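Local coordinates for cell division control protein 4 (PDB 3V7D), which recognises phosphorylated targets such as the CDK inhibitor SIC1 for an SCF ubiquitin ligase, binding them through its WD40 beta-propeller, at residues B[363-375]-B[385-399]. The protein carries 1 engineered substitution. Residues are numbered along the deposited sequence; the frame is centred on the assembly and turned at random.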
# COMPACT_ATOMS: atom_id res chain seq x y z
N LYS B 363 -3.00 5.45 1.49
CA LYS B 363 -3.07 6.90 1.37
C LYS B 363 -4.37 7.46 0.79
O LYS B 363 -4.65 8.65 0.91
CB LYS B 363 -1.86 7.44 0.60
CG LYS B 363 -1.86 7.13 -0.87
CD LYS B 363 -0.53 7.52 -1.53
CE LYS B 363 -0.35 9.03 -1.59
NZ LYS B 363 0.80 9.43 -2.45
N PHE B 364 -5.19 6.60 0.18
CA PHE B 364 -6.41 7.07 -0.47
C PHE B 364 -7.68 6.40 0.06
O PHE B 364 -7.74 5.17 0.15
CB PHE B 364 -6.36 6.83 -1.98
CG PHE B 364 -5.24 7.53 -2.68
CD1 PHE B 364 -5.08 8.90 -2.59
CD2 PHE B 364 -4.37 6.81 -3.49
CE1 PHE B 364 -4.05 9.54 -3.26
CE2 PHE B 364 -3.34 7.44 -4.16
CZ PHE B 364 -3.18 8.81 -4.05
N LEU B 365 -8.69 7.19 0.39
CA LEU B 365 -10.05 6.68 0.45
C LEU B 365 -10.61 6.89 -0.95
O LEU B 365 -10.51 7.99 -1.50
CB LEU B 365 -10.91 7.45 1.46
CG LEU B 365 -12.41 7.12 1.44
CD1 LEU B 365 -12.67 5.67 1.86
CD2 LEU B 365 -13.21 8.08 2.32
N VAL B 366 -11.17 5.84 -1.54
CA VAL B 366 -11.70 5.95 -2.90
C VAL B 366 -13.17 5.59 -2.96
O VAL B 366 -13.60 4.59 -2.37
CB VAL B 366 -10.90 5.09 -3.90
CG1 VAL B 366 -11.32 5.41 -5.33
CG2 VAL B 366 -9.41 5.31 -3.72
N SER B 367 -13.95 6.40 -3.66
CA SER B 367 -15.39 6.19 -3.76
C SER B 367 -15.86 6.26 -5.21
O SER B 367 -15.31 7.02 -6.02
CB SER B 367 -16.13 7.22 -2.93
OG SER B 367 -15.82 8.54 -3.38
N ALA B 368 -16.88 5.48 -5.52
CA ALA B 368 -17.40 5.39 -6.88
C ALA B 368 -18.93 5.40 -6.85
O ALA B 368 -19.54 4.80 -5.96
CB ALA B 368 -16.88 4.13 -7.56
N ALA B 369 -19.53 6.08 -7.81
CA ALA B 369 -20.97 6.33 -7.77
C ALA B 369 -21.69 5.86 -9.04
O ALA B 369 -21.05 5.53 -10.03
CB ALA B 369 -21.23 7.82 -7.53
N ALA B 370 -23.02 5.85 -8.99
CA ALA B 370 -23.84 5.32 -10.07
C ALA B 370 -23.93 6.25 -11.29
O ALA B 370 -24.60 5.92 -12.27
CB ALA B 370 -25.25 4.99 -9.56
N ASP B 371 -23.28 7.40 -11.22
CA ASP B 371 -23.26 8.33 -12.35
C ASP B 371 -21.96 8.19 -13.14
O ASP B 371 -21.71 8.94 -14.08
CB ASP B 371 -23.44 9.77 -11.87
CG ASP B 371 -22.34 10.22 -10.93
OD1 ASP B 371 -21.50 9.37 -10.53
OD2 ASP B 371 -22.31 11.42 -10.58
N GLY B 372 -21.13 7.23 -12.73
CA GLY B 372 -19.86 6.98 -13.41
C GLY B 372 -18.69 7.76 -12.84
O GLY B 372 -17.59 7.73 -13.40
N SER B 373 -18.92 8.46 -11.74
CA SER B 373 -17.87 9.26 -11.12
C SER B 373 -17.07 8.44 -10.11
O SER B 373 -17.62 7.57 -9.43
CB SER B 373 -18.45 10.50 -10.43
OG SER B 373 -19.36 10.13 -9.42
N ILE B 374 -15.78 8.72 -10.03
CA ILE B 374 -14.90 8.11 -9.06
C ILE B 374 -14.11 9.23 -8.38
O ILE B 374 -13.62 10.13 -9.06
CB ILE B 374 -13.91 7.15 -9.74
CG1 ILE B 374 -14.67 6.02 -10.45
CG2 ILE B 374 -12.92 6.57 -8.74
CD1 ILE B 374 -13.84 5.29 -11.47
N ARG B 375 -14.01 9.19 -7.06
CA ARG B 375 -13.31 10.22 -6.31
C ARG B 375 -12.23 9.65 -5.40
O ARG B 375 -12.45 8.66 -4.70
CB ARG B 375 -14.29 11.05 -5.48
CG ARG B 375 -15.30 11.82 -6.27
CD ARG B 375 -14.75 13.15 -6.75
NE ARG B 375 -15.74 13.88 -7.53
CZ ARG B 375 -15.59 15.12 -7.97
NH1 ARG B 375 -14.47 15.79 -7.70
NH2 ARG B 375 -16.55 15.70 -8.67
N LYS B 385 -7.86 14.31 -3.81
CA LYS B 385 -6.61 13.89 -4.44
C LYS B 385 -6.78 13.62 -5.93
O LYS B 385 -5.92 13.98 -6.73
CB LYS B 385 -6.03 12.66 -3.74
CG LYS B 385 -5.90 12.82 -2.25
CD LYS B 385 -5.09 14.04 -1.89
CE LYS B 385 -3.63 13.86 -2.26
NZ LYS B 385 -2.78 14.89 -1.58
N PHE B 386 -7.88 12.96 -6.30
CA PHE B 386 -8.16 12.72 -7.71
C PHE B 386 -9.64 12.59 -8.03
O PHE B 386 -10.47 12.36 -7.14
CB PHE B 386 -7.35 11.53 -8.27
CG PHE B 386 -7.59 10.22 -7.55
CD1 PHE B 386 -8.69 9.44 -7.84
CD2 PHE B 386 -6.66 9.75 -6.63
CE1 PHE B 386 -8.89 8.22 -7.20
CE2 PHE B 386 -6.86 8.54 -5.99
CZ PHE B 386 -7.97 7.78 -6.27
N SER B 387 -9.97 12.75 -9.30
CA SER B 387 -11.35 12.71 -9.76
C SER B 387 -11.39 12.10 -11.16
O SER B 387 -10.67 12.54 -12.06
CB SER B 387 -11.93 14.12 -9.79
OG SER B 387 -13.24 14.11 -10.32
N TYR B 388 -12.22 11.07 -11.33
CA TYR B 388 -12.37 10.44 -12.64
C TYR B 388 -13.83 10.21 -12.99
O TYR B 388 -14.69 10.16 -12.11
CB TYR B 388 -11.60 9.11 -12.70
CG TYR B 388 -10.10 9.26 -12.55
CD1 TYR B 388 -9.33 9.78 -13.58
CD2 TYR B 388 -9.46 8.87 -11.38
CE1 TYR B 388 -7.96 9.92 -13.44
CE2 TYR B 388 -8.10 9.00 -11.23
CZ TYR B 388 -7.35 9.52 -12.26
OH TYR B 388 -5.99 9.64 -12.10
N HIS B 389 -14.09 10.05 -14.28
CA HIS B 389 -15.45 9.80 -14.76
C HIS B 389 -15.41 8.94 -16.02
O HIS B 389 -14.73 9.27 -16.99
CB HIS B 389 -16.14 11.13 -15.06
CG HIS B 389 -17.58 11.17 -14.64
ND1 HIS B 389 -18.03 11.96 -13.61
CD2 HIS B 389 -18.66 10.51 -15.11
CE1 HIS B 389 -19.33 11.79 -13.47
NE2 HIS B 389 -19.74 10.92 -14.37
N HIS B 390 -16.13 7.83 -16.01
CA HIS B 390 -16.26 7.02 -17.21
C HIS B 390 -17.05 7.81 -18.25
O HIS B 390 -18.14 8.32 -17.96
CB HIS B 390 -16.92 5.67 -16.89
CG HIS B 390 -16.01 4.70 -16.21
ND1 HIS B 390 -16.24 3.34 -16.19
CD2 HIS B 390 -14.85 4.89 -15.53
CE1 HIS B 390 -15.27 2.73 -15.53
NE2 HIS B 390 -14.41 3.65 -15.12
N THR B 391 -16.50 7.92 -19.45
CA THR B 391 -17.03 8.83 -20.46
C THR B 391 -18.43 8.49 -20.95
O THR B 391 -19.14 9.36 -21.46
CB THR B 391 -16.09 8.93 -21.69
OG1 THR B 391 -15.81 7.61 -22.18
CG2 THR B 391 -14.78 9.62 -21.32
N ASN B 392 -18.85 7.24 -20.80
CA ASN B 392 -20.20 6.89 -21.23
C ASN B 392 -21.23 7.11 -20.12
O ASN B 392 -22.41 6.80 -20.28
CB ASN B 392 -20.29 5.47 -21.81
CG ASN B 392 -19.97 4.39 -20.79
OD1 ASN B 392 -19.70 4.67 -19.62
ND2 ASN B 392 -20.02 3.14 -21.23
N LEU B 393 -20.76 7.64 -19.00
CA LEU B 393 -21.63 8.04 -17.89
C LEU B 393 -22.44 6.87 -17.35
O LEU B 393 -23.53 7.04 -16.81
CB LEU B 393 -22.55 9.18 -18.32
CG LEU B 393 -21.83 10.41 -18.88
CD1 LEU B 393 -22.82 11.48 -19.31
CD2 LEU B 393 -20.85 10.96 -17.85
N SER B 394 -21.91 5.66 -17.51
CA SER B 394 -22.55 4.48 -16.98
C SER B 394 -22.14 4.28 -15.53
O SER B 394 -21.05 4.69 -15.12
CB SER B 394 -22.17 3.25 -17.80
OG SER B 394 -20.76 3.05 -17.78
N ALA B 395 -23.02 3.66 -14.75
CA ALA B 395 -22.77 3.40 -13.34
C ALA B 395 -21.51 2.57 -13.13
O ALA B 395 -21.28 1.59 -13.84
CB ALA B 395 -23.96 2.69 -12.74
N ILE B 396 -20.68 2.96 -12.16
CA ILE B 396 -19.52 2.15 -11.82
C ILE B 396 -19.96 0.86 -11.14
O ILE B 396 -20.60 0.90 -10.09
CB ILE B 396 -18.54 2.90 -10.91
CG1 ILE B 396 -18.11 4.22 -11.55
CG2 ILE B 396 -17.31 2.02 -10.63
CD1 ILE B 396 -17.47 4.05 -12.91
N THR B 397 -19.62 -0.27 -11.74
CA THR B 397 -20.02 -1.56 -11.18
C THR B 397 -18.96 -2.11 -10.23
O THR B 397 -19.28 -2.81 -9.27
CB THR B 397 -20.29 -2.59 -12.30
OG1 THR B 397 -19.18 -2.63 -13.19
CG2 THR B 397 -21.54 -2.21 -13.08
N THR B 398 -17.70 -1.79 -10.50
CA THR B 398 -16.60 -2.29 -9.68
C THR B 398 -15.33 -1.47 -9.90
O THR B 398 -15.13 -0.89 -10.96
CB THR B 398 -16.30 -3.78 -9.96
OG1 THR B 398 -15.28 -4.25 -9.07
CG2 THR B 398 -15.82 -3.99 -11.40
N PHE B 399 -14.49 -1.42 -8.87
CA PHE B 399 -13.14 -0.88 -9.03
C PHE B 399 -12.24 -1.47 -7.96
O PHE B 399 -12.70 -2.00 -6.96
CB PHE B 399 -13.12 0.65 -8.96
CG PHE B 399 -13.22 1.21 -7.56
CD1 PHE B 399 -14.45 1.51 -7.00
CD2 PHE B 399 -12.07 1.48 -6.82
CE1 PHE B 399 -14.54 2.04 -5.73
CE2 PHE B 399 -12.15 2.00 -5.55
CZ PHE B 399 -13.38 2.29 -5.00
O HOH W 1 -15.37 12.53 -9.92
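Phe364 and Phe386 meet in a T-shaped stack, the edge of Phe386 aimed at the face of Phe364, ring centroids 5.1 Å apart and planes at 78°. Followed outward from CB, the Phe364 side chain first turns CG anti to its carbonyl carbon (chi1 -60°), which sets CG 3.8 Å from Phe386 CE2. CD1 and CD2 lie at similar range from that same carbon, which sits over the ring centre, and CE2 and CZ meet it slightly farther off; CE1 leans on Lys385 CB at 3.7 Å. Lys363 CG covers the opposite face, so a flat ring suits the slot between this aliphatic stem and the Phe386 edge. With an alanine in place of Phe364, the Phe386 edge is likely to lose the face it packs on, and a gap to open beside the Lys363 stem. Farther along, Val366 is branched to serve two rings: CG2 touches Phe386 CZ, and CG1 lies 3.5 Å from Phe399 CE2. Small Ala368 fits against Phe399 and Ile396, whose strand belongs to the next propeller blade.

Strands 373-375 and 385-389 pair antiparallel, Ile374 N to Tyr388 O and Tyr388 N to Ile374 O, each 2.8 Å. At the turn, His389 NE2 donates to Asp371 O (2.8 Å), though from above the carbonyl plane, its ring lying over the Gly372-Ser373 backbone. Gly372 has phi 91°, and a side chain would run into Ser394 O. Asp371 OD1 accepts from Ser373 N, closing an Asx turn, and also from Ser373 OG.

Here the outer strand of one WD40 blade leads into the inner strand of the next: backbone bonds hold the hairpin, mostly apolar packing with one weak Ile396 N-Ala369 O bond joins the blades, and polar bonds fix the turn, where Ala370 and Ala395 touch the bound peptide.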